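PDB 4I3F: serine hydrolase CCSP0084 from Cycloclasticus sp. P1, which probably hydrolyses esters and the carbon-carbon bonds of meta-cleavage products from aromatic hydrocarbon breakdown, as a serine hydrolase of the alpha/beta hydrolase fold. Local coordinates for residues S25-G30 with D112-E117; Q106-L111 with L132-R137; N258-I263 with L271-H276. All blocks are in the same frame, centred on the assembly; numbering follows the deposited sequence.

Contacts 1 and 2 are neighbours, with centres about 12 Å apart, because both use helix 96-113: contact 2 takes its last turns and contact 1 its C-terminal end. Their segments alternate along the chain, and the backbone joins them where Ile116 N probably bonds to Leu111 O. Contact 3 follows in series, opening after both have closed, its centre about 23 Å from that of contact 2 and about 32 Å from that of contact 1. Contacts 1 and 3 lie at the outermost strands, 23-29 and 269-274, of one mixed eight-stranded sheet. Contact 2 lies between, and its Leu132 packs on Leu262 of the 258-263 segment. Together they mark how helices are laid against the alpha/beta hydrolase sheet.

Contact 1 (S25-G30 with D112-E117); sequences SNIQTG and DAKGIE
A small apolar surface contact joins Ile27, on the outermost strand 23-29, to Ala113, at the C-terminal end of helix 96-113, and to Lys114 next to it, so that the helix end is fastened to one border of the alpha/beta hydrolase sheet. Ile27 carries it. With CG1 set opposite the backbone N (chi1 -177°) and the chain nearly extended beyond, its CD1 reaches the helix end and meets Ala113 CB at 3.5 Å. The same Ala113 CB lies 3.9 Å from Ile27 CG1, so the alanine methyl sits alongside the outer half of the isoleucine, whose side chain also touches Leu110 one turn earlier in the helix. Lys114 arrives at a slant: its CD comes within 3.7 Å of Ile27 CD1, which is therefore flanked by a methyl and an aliphatic stem.

The lysine chain bends at chi2 (-58°) and again at chi3 (-80°), carrying its ammonium towards the strands. There NZ forms a salt bridge with Glu38 of strand 32-39 and donates to a water 3.0 Å away. That water stands 2.6 Å from Ser25 OG, so it links Lys114 to the beginning of the 25-30 segment. Ser25 and Ile27 are themselves tied through their backbones to Leu36 and Thr34 of the neighbouring strand. The helix ends in a Schellman motif, in which Gly115 takes positive phi and its N bonds Asp112 O at 3.2 Å; Asp112 OD1 is paired with Arg141. Chemically the contact is divided: methyl and methylene groups touch directly, whereas the polar link between the segments is made through water, and the lysine charge is probably balanced mainly by Glu38.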
ATOM      1  N   SER A  25     -18.907  -0.545   0.302  1.00 18.14           N
ATOM      2  CA  SER A  25     -19.671  -1.517  -0.459  1.00 19.35           C
ATOM      3  C   SER A  25     -18.846  -2.783  -0.581  1.00 21.18           C
ATOM      4  O   SER A  25     -17.641  -2.779  -0.328  1.00 21.21           O
ATOM      5  CB  SER A  25     -20.007  -0.969  -1.848  1.00 23.37           C
ATOM      6  OG  SER A  25     -18.835  -0.578  -2.553  1.00 24.33           O
ATOM      7  N   ASN A  26     -19.511  -3.876  -0.928  1.00 21.59           N
ATOM      8  CA  ASN A  26     -18.836  -5.103  -1.289  1.00 22.85           C
ATOM      9  C   ASN A  26     -19.106  -5.323  -2.760  1.00 25.89           C
ATOM     10  O   ASN A  26     -20.264  -5.377  -3.188  1.00 33.03           O
ATOM     11  CB  ASN A  26     -19.359  -6.276  -0.456  1.00 24.01           C
ATOM     12  CG  ASN A  26     -19.071  -6.108   1.020  1.00 29.06           C
ATOM     13  OD1 ASN A  26     -17.943  -6.313   1.465  1.00 26.94           O
ATOM     14  ND2 ASN A  26     -20.088  -5.728   1.788  1.00 34.51           N
ATOM     15  N   ILE A  27     -18.041  -5.422  -3.543  1.00 21.90           N
ATOM     16  CA  ILE A  27     -18.184  -5.452  -4.986  1.00 20.35           C
ATOM     17  C   ILE A  27     -17.460  -6.662  -5.565  1.00 17.52           C
ATOM     18  O   ILE A  27     -16.329  -6.965  -5.182  1.00 16.06           O
ATOM     19  CB  ILE A  27     -17.703  -4.117  -5.600  1.00 21.40           C
ATOM     20  CG1 ILE A  27     -17.913  -4.092  -7.110  1.00 27.25           C
ATOM     21  CG2 ILE A  27     -16.260  -3.826  -5.232  1.00 20.87           C
ATOM     22  CD1 ILE A  27     -17.932  -2.685  -7.668  1.00 29.82           C
ATOM     23  N   GLN A  28     -18.134  -7.375  -6.462  1.00 18.26           N
ATOM     24  CA  GLN A  28     -17.549  -8.581  -7.033  1.00 16.34           C
ATOM     25  C   GLN A  28     -16.366  -8.238  -7.930  1.00 18.51           C
ATOM     26  O   GLN A  28     -16.494  -7.456  -8.871  1.00 22.42           O
ATOM     27  CB  GLN A  28     -18.602  -9.348  -7.821  1.00 21.96           C
ATOM     28  CG  GLN A  28     -18.100 -10.647  -8.412  1.00 21.81           C
ATOM     29  CD  GLN A  28     -19.209 -11.417  -9.091  1.00 42.02           C
ATOM     30  OE1 GLN A  28     -20.325 -11.496  -8.579  1.00 48.09           O
ATOM     31  NE2 GLN A  28     -18.916 -11.977 -10.259  1.00 46.20           N
ATOM     32  N   THR A  29     -15.209  -8.822  -7.633  1.00 16.07           N
ATOM     33  CA  THR A  29     -14.027  -8.620  -8.453  1.00 14.16           C
ATOM     34  C   THR A  29     -13.486  -9.991  -8.802  1.00 15.69           C
ATOM     35  O   THR A  29     -12.709 -10.574  -8.038  1.00 14.99           O
ATOM     36  CB  THR A  29     -12.947  -7.798  -7.719  1.00 15.64           C
ATOM     37  OG1 THR A  29     -12.713  -8.376  -6.426  1.00 14.91           O
ATOM     38  CG2 THR A  29     -13.406  -6.355  -7.527  1.00 13.88           C
ATOM     39  N   GLY A  30     -13.916 -10.513  -9.944  1.00 17.38           N
ATOM     40  CA  GLY A  30     -13.541 -11.861 -10.331  1.00 17.86           C
ATOM     41  C   GLY A  30     -14.199 -12.902  -9.441  1.00 20.95           C
ATOM     42  O   GLY A  30     -15.415 -12.885  -9.264  1.00 18.10           O
ATOM     43  N   ASP A 112     -12.984  -1.871 -13.626  1.00 13.71           N
ATOM     44  CA  ASP A 112     -13.974  -2.265 -14.616  1.00 14.22           C
ATOM     45  C   ASP A 112     -15.379  -2.243 -14.004  1.00 15.88           C
ATOM     46  O   ASP A 112     -16.340  -1.813 -14.634  1.00 17.09           O
ATOM     47  CB  ASP A 112     -13.674  -3.666 -15.159  1.00 16.09           C
ATOM     48  CG  ASP A 112     -12.500  -3.696 -16.122  1.00 22.43           C
ATOM     49  OD1 ASP A 112     -11.995  -2.619 -16.518  1.00 20.28           O
ATOM     50  OD2 ASP A 112     -12.095  -4.820 -16.497  1.00 20.85           O
ATOM     51  N   ALA A 113     -15.474  -2.706 -12.761  1.00 18.18           N
ATOM     52  CA  ALA A 113     -16.740  -2.773 -12.029  1.00 17.79           C
ATOM     53  C   ALA A 113     -17.307  -1.393 -11.693  1.00 16.47           C
ATOM     54  O   ALA A 113     -18.513  -1.247 -11.455  1.00 17.93           O
ATOM     55  CB  ALA A 113     -16.537  -3.568 -10.762  1.00 17.38           C
ATOM     56  N   LYS A 114     -16.432  -0.391 -11.651  1.00 15.64           N
ATOM     57  CA  LYS A 114     -16.833   0.983 -11.354  1.00 20.62           C
ATOM     58  C   LYS A 114     -16.938   1.830 -12.624  1.00 21.20           C
ATOM     59  O   LYS A 114     -17.270   3.024 -12.563  1.00 22.52           O
ATOM     60  CB  LYS A 114     -15.836   1.630 -10.384  1.00 18.53           C
ATOM     61  CG  LYS A 114     -15.722   0.916  -9.047  1.00 18.27           C
ATOM     62  CD  LYS A 114     -17.065   0.838  -8.335  1.00 27.08           C
ATOM     63  CE  LYS A 114     -17.406   2.126  -7.629  1.00 24.84           C
ATOM     64  NZ  LYS A 114     -18.648   2.007  -6.801  1.00 26.87           N
ATOM     65  N   GLY A 115     -16.657   1.220 -13.775  1.00 18.28           N
ATOM     66  CA  GLY A 115     -16.701   1.933 -15.045  1.00 16.93           C
ATOM     67  C   GLY A 115     -15.658   3.030 -15.176  1.00 16.25           C
ATOM     68  O   GLY A 115     -15.863   3.999 -15.911  1.00 17.15           O
ATOM     69  N   ILE A 116     -14.538   2.869 -14.474  1.00 14.80           N
ATOM     70  CA  ILE A 116     -13.468   3.862 -14.506  1.00 18.03           C
ATOM     71  C   ILE A 116     -12.379   3.444 -15.489  1.00 17.66           C
ATOM     72  O   ILE A 116     -11.712   2.422 -15.293  1.00 19.67           O
ATOM     73  CB  ILE A 116     -12.852   4.065 -13.102  1.00 17.67           C
ATOM     74  CG1 ILE A 116     -13.881   4.703 -12.160  1.00 19.63           C
ATOM     75  CG2 ILE A 116     -11.577   4.917 -13.193  1.00 18.89           C
ATOM     76  CD1 ILE A 116     -13.467   4.716 -10.689  1.00 19.73           C
ATOM     77  N   GLU A 117     -12.191   4.232 -16.544  1.00 16.80           N
ATOM     78  CA  GLU A 117     -11.216   3.869 -17.570  1.00 16.09           C
ATOM     79  C   GLU A 117      -9.784   4.171 -17.133  1.00 16.08           C
ATOM     80  O   GLU A 117      -8.884   3.342 -17.315  1.00 18.64           O
ATOM     81  CB  GLU A 117     -11.543   4.546 -18.906  1.00 18.05           C
ATOM     82  CG  GLU A 117     -10.554   4.225 -20.038  1.00 23.17           C
ATOM     83  CD  GLU A 117     -10.385   2.723 -20.297  1.00 40.92           C
ATOM     84  OE1 GLU A 117     -11.336   1.942 -20.052  1.00 39.11           O
ATOM     85  OE2 GLU A 117      -9.292   2.322 -20.756  1.00 41.84           O
TER
HETATM   86  O   HOH W   1     -19.540  -0.267  -4.990  1.00 40.66           O

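Contact 2 (Q106-L111 with L132-R137); sequences QQIDLL and LHLLNR
Gln106 NE2 is gripped by two acceptors, Thr34 OG1 and Asp80 O, while OE1 of the same amide takes the Ala82 N-H; next to this pinned glutamine, Gln107 and Ile108 meet Leu134 of helix 126-137. The contact is a buried one between two helices of the alpha/beta hydrolase fold, 96-113 and 126-137, and Gln107 and Leu134 have the closest pair of CA atoms, 8.2 Å apart. Leu134 does the work with both branches. Its CD1 lies 3.7 Å from Gln107 CB and equally near the CG of that residue, the two side chains crossing at about a right angle. Its CD2 lies 3.8 Å from Ile108 CD1, and here the chains slide past each other in opposite directions.

Gln107 offers only its aliphatic root: a bend at chi2 (-42°) leads the amide away from the leucine. Val104, Leu50 and Phe142 also touch Leu134, so helices and sheet meet round it. An alanine in place of Leu134 would probably open a gap between the helices, leaving Ile108 CD1 and the Gln107 methylenes without their apolar mate.

Further along, Arg137 NH1 adds a salt bridge to Asp101 of helix 96-113. Ile108 touches His138, which with Glu140 binds the sodium ion; the Ile108 side chain is about 6 Å from the ion. The chemistry implies a small apolar interface of leucine and isoleucine methyls and glutamine methylenes, held by van der Waals contact, with the Gln106 amide and Arg137 bonded to groups outside it.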
ATOM      1  N   GLN A 106      -7.187  -7.881  -9.348  1.00 11.74           N
ATOM      2  CA  GLN A 106      -8.207  -7.312  -8.469  1.00 12.96           C
ATOM      3  C   GLN A 106      -8.461  -5.833  -8.774  1.00 12.08           C
ATOM      4  O   GLN A 106      -9.613  -5.387  -8.828  1.00 12.21           O
ATOM      5  CB  GLN A 106      -7.811  -7.473  -6.997  1.00 10.04           C
ATOM      6  CG  GLN A 106      -8.823  -6.821  -6.033  1.00  9.59           C
ATOM      7  CD  GLN A 106      -8.341  -6.781  -4.599  1.00  9.88           C
ATOM      8  OE1 GLN A 106      -7.141  -6.870  -4.331  1.00 13.71           O
ATOM      9  NE2 GLN A 106      -9.275  -6.636  -3.664  1.00 10.60           N
ATOM     10  N   GLN A 107      -7.397  -5.064  -8.982  1.00 12.53           N
ATOM     11  CA  GLN A 107      -7.578  -3.633  -9.199  1.00 12.72           C
ATOM     12  C   GLN A 107      -8.172  -3.345 -10.565  1.00 11.32           C
ATOM     13  O   GLN A 107      -8.968  -2.414 -10.714  1.00 12.48           O
ATOM     14  CB  GLN A 107      -6.258  -2.870  -9.005  1.00  8.34           C
ATOM     15  CG  GLN A 107      -5.600  -3.090  -7.642  1.00 10.64           C
ATOM     16  CD  GLN A 107      -6.599  -3.083  -6.496  1.00 12.53           C
ATOM     17  OE1 GLN A 107      -7.470  -2.228  -6.426  1.00 14.25           O
ATOM     18  NE2 GLN A 107      -6.477  -4.047  -5.601  1.00 23.47           N
ATOM     19  N   ILE A 108      -7.791  -4.137 -11.565  1.00 11.80           N
ATOM     20  CA  ILE A 108      -8.388  -4.014 -12.891  1.00 11.95           C
ATOM     21  C   ILE A 108      -9.876  -4.375 -12.834  1.00 15.21           C
ATOM     22  O   ILE A 108     -10.716  -3.660 -13.394  1.00 13.67           O
ATOM     23  CB  ILE A 108      -7.675  -4.903 -13.922  1.00 11.21           C
ATOM     24  CG1 ILE A 108      -6.208  -4.487 -14.048  1.00 15.78           C
ATOM     25  CG2 ILE A 108      -8.371  -4.822 -15.278  1.00 12.08           C
ATOM     26  CD1 ILE A 108      -6.032  -3.042 -14.468  1.00 16.61           C
ATOM     27  N   ASP A 109     -10.194  -5.473 -12.146  1.00 12.13           N
ATOM     28  CA  ASP A 109     -11.583  -5.892 -11.973  1.00 14.74           C
ATOM     29  C   ASP A 109     -12.394  -4.850 -11.201  1.00 14.72           C
ATOM     30  O   ASP A 109     -13.589  -4.678 -11.458  1.00 13.84           O
ATOM     31  CB  ASP A 109     -11.662  -7.237 -11.249  1.00 14.31           C
ATOM     32  CG  ASP A 109     -11.180  -8.393 -12.102  1.00 18.04           C
ATOM     33  OD1 ASP A 109     -11.092  -8.236 -13.342  1.00 17.84           O
ATOM     34  OD2 ASP A 109     -10.890  -9.467 -11.523  1.00 18.57           O
ATOM     35  N   LEU A 110     -11.753  -4.162 -10.260  1.00 15.24           N
ATOM     36  CA  LEU A 110     -12.417  -3.090  -9.510  1.00 13.76           C
ATOM     37  C   LEU A 110     -12.722  -1.892 -10.415  1.00 14.66           C
ATOM     38  O   LEU A 110     -13.844  -1.388 -10.430  1.00 14.14           O
ATOM     39  CB  LEU A 110     -11.550  -2.651  -8.326  1.00 11.87           C
ATOM     40  CG  LEU A 110     -12.032  -1.479  -7.464  1.00 13.66           C
ATOM     41  CD1 LEU A 110     -13.406  -1.761  -6.872  1.00 16.93           C
ATOM     42  CD2 LEU A 110     -11.038  -1.158  -6.350  1.00  9.75           C
ATOM     43  N   LEU A 111     -11.719  -1.431 -11.161  1.00 12.60           N
ATOM     44  CA  LEU A 111     -11.921  -0.310 -12.077  1.00 13.82           C
ATOM     45  C   LEU A 111     -12.977  -0.634 -13.135  1.00 13.69           C
ATOM     46  O   LEU A 111     -13.793   0.223 -13.490  1.00 14.89           O
ATOM     47  CB  LEU A 111     -10.597   0.102 -12.733  1.00 12.30           C
ATOM     48  CG  LEU A 111      -9.513   0.644 -11.807  1.00 15.17           C
ATOM     49  CD1 LEU A 111      -8.234   0.938 -12.590  1.00 15.77           C
ATOM     50  CD2 LEU A 111      -9.984   1.898 -11.079  1.00 15.59           C
ATOM     51  N   LEU A 132       3.332  -0.680  -9.073  1.00 10.95           N
ATOM     52  CA  LEU A 132       4.359  -0.804 -10.105  1.00  9.40           C
ATOM     53  C   LEU A 132       4.006  -1.878 -11.132  1.00 11.35           C
ATOM     54  O   LEU A 132       4.181  -1.675 -12.338  1.00 13.03           O
ATOM     55  CB  LEU A 132       5.719  -1.093  -9.472  1.00 11.05           C
ATOM     56  CG  LEU A 132       6.372   0.136  -8.826  1.00  8.75           C
ATOM     57  CD1 LEU A 132       7.602  -0.293  -8.042  1.00 11.45           C
ATOM     58  CD2 LEU A 132       6.781   1.128  -9.895  1.00 11.50           C
ATOM     59  N   HIS A 133       3.521  -3.021 -10.658  1.00 11.15           N
ATOM     60  CA  HIS A 133       3.100  -4.073 -11.580  1.00 11.09           C
ATOM     61  C   HIS A 133       1.867  -3.692 -12.389  1.00 12.14           C
ATOM     62  O   HIS A 133       1.748  -4.091 -13.542  1.00 11.30           O
ATOM     63  CB  HIS A 133       2.918  -5.394 -10.834  1.00 11.95           C
ATOM     64  CG  HIS A 133       4.209  -5.990 -10.382  1.00 11.22           C
ATOM     65  ND1 HIS A 133       4.867  -6.967 -11.097  1.00 17.05           N
ATOM     66  CD2 HIS A 133       5.002  -5.700  -9.322  1.00 11.36           C
ATOM     67  CE1 HIS A 133       5.991  -7.279 -10.477  1.00 17.16           C
ATOM     68  NE2 HIS A 133       6.097  -6.524  -9.398  1.00 13.43           N
ATOM     69  N   LEU A 134       0.974  -2.892 -11.806  1.00 12.30           N
ATOM     70  CA  LEU A 134      -0.180  -2.391 -12.549  1.00  9.99           C
ATOM     71  C   LEU A 134       0.250  -1.466 -13.687  1.00 13.23           C
ATOM     72  O   LEU A 134      -0.273  -1.560 -14.797  1.00 12.65           O
ATOM     73  CB  LEU A 134      -1.156  -1.669 -11.619  1.00 10.26           C
ATOM     74  CG  LEU A 134      -2.161  -2.577 -10.900  1.00  8.97           C
ATOM     75  CD1 LEU A 134      -2.773  -1.840  -9.700  1.00 10.49           C
ATOM     76  CD2 LEU A 134      -3.250  -3.031 -11.861  1.00 12.37           C
ATOM     77  N   LEU A 135       1.204  -0.575 -13.420  1.00 12.20           N
ATOM     78  CA  LEU A 135       1.683   0.340 -14.455  1.00 10.19           C
ATOM     79  C   LEU A 135       2.400  -0.423 -15.562  1.00 13.44           C
ATOM     80  O   LEU A 135       2.342  -0.041 -16.734  1.00 15.33           O
ATOM     81  CB  LEU A 135       2.635   1.390 -13.858  1.00 10.31           C
ATOM     82  CG  LEU A 135       2.074   2.237 -12.716  1.00 13.21           C
ATOM     83  CD1 LEU A 135       3.137   3.188 -12.196  1.00 13.39           C
ATOM     84  CD2 LEU A 135       0.855   3.012 -13.166  1.00 11.35           C
ATOM     85  N   ASN A 136       3.069  -1.510 -15.193  1.00 14.48           N
ATOM     86  CA  ASN A 136       3.789  -2.320 -16.164  1.00 13.21           C
ATOM     87  C   ASN A 136       2.839  -3.125 -17.030  1.00 17.03           C
ATOM     88  O   ASN A 136       3.017  -3.208 -18.249  1.00 16.94           O
ATOM     89  CB  ASN A 136       4.740  -3.278 -15.441  1.00 15.25           C
ATOM     90  CG  ASN A 136       5.563  -4.122 -16.402  1.00 18.12           C
ATOM     91  OD1 ASN A 136       6.168  -3.610 -17.356  1.00 18.33           O
ATOM     92  ND2 ASN A 136       5.573  -5.430 -16.169  1.00 17.93           N
ATOM     93  N   ARG A 137       1.832  -3.720 -16.398  1.00 14.51           N
ATOM     94  CA  ARG A 137       0.957  -4.675 -17.091  1.00 15.12           C
ATOM     95  C   ARG A 137      -0.238  -4.021 -17.772  1.00 14.39           C
ATOM     96  O   ARG A 137      -0.685  -4.489 -18.822  1.00 16.10           O
ATOM     97  CB  ARG A 137       0.469  -5.755 -16.118  1.00 14.21           C
ATOM     98  CG  ARG A 137       1.571  -6.692 -15.637  1.00 18.49           C
ATOM     99  CD  ARG A 137       1.053  -7.720 -14.649  1.00 18.27           C
ATOM    100  NE  ARG A 137       2.124  -8.223 -13.793  1.00 22.09           N
ATOM    101  CZ  ARG A 137       1.988  -9.232 -12.941  1.00 26.67           C
ATOM    102  NH1 ARG A 137       0.825  -9.862 -12.837  1.00 21.89           N
ATOM    103  NH2 ARG A 137       3.020  -9.613 -12.202  1.00 22.56           N
TER

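Contact 3 (N258-I263 with L271-H276); sequences NAYYLI and LHVFDH
Leu271 of strand 269-274 packs against Ala259, Tyr260 and Ile263 of helix 257-265 within a beta-alpha-beta unit, in which this helix connects strand 243-248 to the parallel strand 269-274 at the border of the sheet. The short helix and strand segments run almost antiparallel, at 171°, with their axes 9.7 Å apart. The buried side is at Ala259. There Leu271 CD1 meets Ala259 CB at 3.8 Å, and Ala259 also touches Val245 and His247 of strand 243-248, the first of the unit. At the margin, partly exposed, Ile263 crosses Leu271 at about a right angle, its CG2 lying 4.0 Å from Leu271 CB; CG1 takes the crowded position (chi1 70°), which turns CG2 to the strand. Ile263 likewise touches Val245.

The solvent side is at Tyr260. This residue is exposed, yet Leu271 CD2 meets the edge of its ring closely, near the ring plane, 3.7 Å from Tyr260 CE2. Further up the strand the packing loosens: the same CE2 is 4.3 Å from Val273 CG2, an oblique approach. Leu271 thus stands between a buried alanine and an aromatic side chain partly in solvent. The alternate strand residues, His272 and Phe274, turn instead to helix 286-298, and His272 CD2 lies over one face of the Phe274 ring, displaced toward its rim. Beyond the strand end, His276 ND1 donates in its own ring plane to the anti lone pair of Asp275 OD1, a nearly straight bond of 2.9 Å.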
ATOM      1  N   ASN A 258      15.872   1.841  -1.760  1.00 12.95           N
ATOM      2  CA  ASN A 258      14.884   1.402  -2.764  1.00 13.08           C
ATOM      3  C   ASN A 258      14.310   2.531  -3.523  1.00 11.46           C
ATOM      4  O   ASN A 258      14.052   2.432  -4.656  1.00 11.51           O
ATOM      5  CB  ASN A 258      13.679   0.797  -2.162  1.00 17.39           C
ATOM      6  CG  ASN A 258      13.983  -0.427  -1.630  1.00 21.87           C
ATOM      7  OD1 ASN A 258      14.111  -1.263  -2.369  1.00 51.87           O
ATOM      8  ND2 ASN A 258      14.451  -0.466  -0.358  1.00 45.36           N
ATOM      9  N   ALA A 259      14.076   3.606  -2.811  1.00 10.61           N
ATOM     10  CA  ALA A 259      13.502   4.759  -3.487  1.00 12.16           C
ATOM     11  C   ALA A 259      14.506   5.294  -4.489  1.00 11.13           C
ATOM     12  O   ALA A 259      14.148   5.643  -5.623  1.00 11.20           O
ATOM     13  CB  ALA A 259      13.096   5.836  -2.481  1.00 11.99           C
ATOM     14  N   TYR A 260      15.767   5.363  -4.076  1.00 13.88           N
ATOM     15  CA  TYR A 260      16.827   5.821  -4.968  1.00  8.21           C
ATOM     16  C   TYR A 260      16.975   4.912  -6.188  1.00  9.64           C
ATOM     17  O   TYR A 260      17.243   5.383  -7.301  1.00 11.90           O
ATOM     18  CB  TYR A 260      18.153   5.856  -4.222  1.00  9.64           C
ATOM     19  CG  TYR A 260      18.232   6.844  -3.073  1.00 11.43           C
ATOM     20  CD1 TYR A 260      19.276   6.771  -2.158  1.00 15.03           C
ATOM     21  CD2 TYR A 260      17.291   7.853  -2.909  1.00 10.56           C
ATOM     22  CE1 TYR A 260      19.374   7.667  -1.107  1.00 13.76           C
ATOM     23  CE2 TYR A 260      17.390   8.749  -1.846  1.00 10.57           C
ATOM     24  CZ  TYR A 260      18.427   8.652  -0.964  1.00 11.82           C
ATOM     25  OH  TYR A 260      18.539   9.558   0.077  1.00 13.95           O
ATOM     26  N   TYR A 261      16.835   3.606  -5.969  1.00 12.90           N
ATOM     27  CA  TYR A 261      16.913   2.608  -7.034  1.00 11.95           C
ATOM     28  C   TYR A 261      15.809   2.850  -8.053  1.00 10.72           C
ATOM     29  O   TYR A 261      16.059   2.843  -9.271  1.00 13.14           O
ATOM     30  CB  TYR A 261      16.721   1.221  -6.417  1.00 12.18           C
ATOM     31  CG  TYR A 261      16.874   0.050  -7.364  1.00 13.34           C
ATOM     32  CD1 TYR A 261      18.085  -0.608  -7.493  1.00 15.33           C
ATOM     33  CD2 TYR A 261      15.795  -0.408  -8.112  1.00 16.84           C
ATOM     34  CE1 TYR A 261      18.223  -1.691  -8.351  1.00 17.62           C
ATOM     35  CE2 TYR A 261      15.929  -1.481  -8.975  1.00 16.26           C
ATOM     36  CZ  TYR A 261      17.137  -2.120  -9.089  1.00 17.97           C
ATOM     37  OH  TYR A 261      17.261  -3.198  -9.944  1.00 21.33           O
ATOM     38  N   LEU A 262      14.590   3.043  -7.554  1.00  9.73           N
ATOM     39  CA  LEU A 262      13.440   3.221  -8.428  1.00 12.16           C
ATOM     40  C   LEU A 262      13.554   4.507  -9.242  1.00  9.91           C
ATOM     41  O   LEU A 262      13.373   4.485 -10.467  1.00 11.43           O
ATOM     42  CB  LEU A 262      12.127   3.152  -7.645  1.00  9.71           C
ATOM     43  CG  LEU A 262      11.822   1.762  -7.074  1.00 10.93           C
ATOM     44  CD1 LEU A 262      10.680   1.798  -6.073  1.00 11.59           C
ATOM     45  CD2 LEU A 262      11.501   0.767  -8.188  1.00  8.69           C
ATOM     46  N   ILE A 263      13.900   5.619  -8.602  1.00 12.04           N
ATOM     47  CA  ILE A 263      13.981   6.859  -9.382  1.00 11.06           C
ATOM     48  C   ILE A 263      15.156   6.870 -10.368  1.00 11.38           C
ATOM     49  O   ILE A 263      15.137   7.619 -11.348  1.00 13.96           O
ATOM     50  CB  ILE A 263      13.882   8.156  -8.513  1.00 16.51           C
ATOM     51  CG1 ILE A 263      15.118   8.372  -7.643  1.00 18.60           C
ATOM     52  CG2 ILE A 263      12.619   8.151  -7.660  1.00 13.02           C
ATOM     53  CD1 ILE A 263      16.039   9.428  -8.192  1.00 17.03           C
ATOM     54  N   LEU A 271      11.298  12.381  -6.696  1.00  7.51           N
ATOM     55  CA  LEU A 271      11.495  11.775  -5.380  1.00  6.95           C
ATOM     56  C   LEU A 271      11.257  12.792  -4.273  1.00  7.58           C
ATOM     57  O   LEU A 271      11.659  13.933  -4.402  1.00  9.85           O
ATOM     58  CB  LEU A 271      12.943  11.291  -5.271  1.00  8.71           C
ATOM     59  CG  LEU A 271      13.376  10.724  -3.917  1.00 10.21           C
ATOM     60  CD1 LEU A 271      12.671   9.417  -3.608  1.00 12.34           C
ATOM     61  CD2 LEU A 271      14.900  10.542  -3.887  1.00 13.45           C
ATOM     62  N   HIS A 272      10.625  12.375  -3.179  1.00  9.18           N
ATOM     63  CA  HIS A 272      10.609  13.200  -1.980  1.00  7.57           C
ATOM     64  C   HIS A 272      10.889  12.341  -0.761  1.00  8.50           C
ATOM     65  O   HIS A 272      10.231  11.315  -0.560  1.00 10.71           O
ATOM     66  CB  HIS A 272       9.259  13.910  -1.801  1.00  7.76           C
ATOM     67  CG  HIS A 272       9.330  15.104  -0.895  1.00  8.80           C
ATOM     68  ND1 HIS A 272       9.527  16.384  -1.368  1.00  9.55           N
ATOM     69  CD2 HIS A 272       9.263  15.210   0.455  1.00  6.07           C
ATOM     70  CE1 HIS A 272       9.572  17.228  -0.353  1.00  7.91           C
ATOM     71  NE2 HIS A 272       9.403  16.544   0.764  1.00  8.73           N
ATOM     72  N   VAL A 273      11.870  12.745   0.044  1.00  7.32           N
ATOM     73  CA  VAL A 273      12.224  11.992   1.244  1.00  6.33           C
ATOM     74  C   VAL A 273      11.972  12.842   2.481  1.00  8.95           C
ATOM     75  O   VAL A 273      12.450  13.971   2.559  1.00 10.06           O
ATOM     76  CB  VAL A 273      13.707  11.555   1.218  1.00  8.15           C
ATOM     77  CG1 VAL A 273      14.041  10.711   2.451  1.00  8.95           C
ATOM     78  CG2 VAL A 273      14.013  10.751  -0.042  1.00  9.30           C
ATOM     79  N   PHE A 274      11.235  12.291   3.444  1.00  9.01           N
ATOM     80  CA  PHE A 274      10.950  12.987   4.698  1.00 12.08           C
ATOM     81  C   PHE A 274      11.892  12.550   5.814  1.00 12.44           C
ATOM     82  O   PHE A 274      12.126  11.359   6.020  1.00 10.06           O
ATOM     83  CB  PHE A 274       9.510  12.728   5.145  1.00 12.08           C
ATOM     84  CG  PHE A 274       8.474  13.360   4.256  1.00 10.22           C
ATOM     85  CD1 PHE A 274       8.140  14.696   4.406  1.00 12.56           C
ATOM     86  CD2 PHE A 274       7.822  12.611   3.289  1.00 12.88           C
ATOM     87  CE1 PHE A 274       7.173  15.287   3.590  1.00 15.77           C
ATOM     88  CE2 PHE A 274       6.852  13.189   2.469  1.00 16.84           C
ATOM     89  CZ  PHE A 274       6.530  14.530   2.627  1.00 14.19           C
ATOM     90  N   ASP A 275      12.427  13.530   6.539  1.00  9.27           N
ATOM     91  CA  ASP A 275      13.292  13.279   7.680  1.00  7.58           C
ATOM     92  C   ASP A 275      12.462  13.002   8.912  1.00  8.80           C
ATOM     93  O   ASP A 275      11.304  13.414   8.981  1.00 13.49           O
ATOM     94  CB  ASP A 275      14.111  14.534   7.967  1.00  9.38           C
ATOM     95  CG  ASP A 275      13.233  15.718   8.323  1.00 17.14           C
ATOM     96  OD1 ASP A 275      13.222  16.116   9.503  1.00 13.84           O
ATOM     97  OD2 ASP A 275      12.535  16.234   7.426  1.00 13.15           O
ATOM     98  N   HIS A 276      13.074  12.346   9.896  1.00 10.17           N
ATOM     99  CA  HIS A 276      12.423  12.016  11.162  1.00 14.27           C
ATOM    100  C   HIS A 276      11.082  11.370  10.907  1.00 14.65           C
ATOM    101  O   HIS A 276      10.046  11.839  11.377  1.00 15.53           O
ATOM    102  CB  HIS A 276      12.251  13.268  12.030  1.00 17.14           C
ATOM    103  CG  HIS A 276      13.538  13.826  12.553  1.00 19.26           C
ATOM    104  ND1 HIS A 276      14.209  14.859  11.931  1.00 18.54           N
ATOM    105  CD2 HIS A 276      14.268  13.506  13.645  1.00 24.20           C
ATOM    106  CE1 HIS A 276      15.295  15.150  12.623  1.00 17.66           C
ATOM    107  NE2 HIS A 276      15.360  14.340  13.663  1.00 20.85           N
TER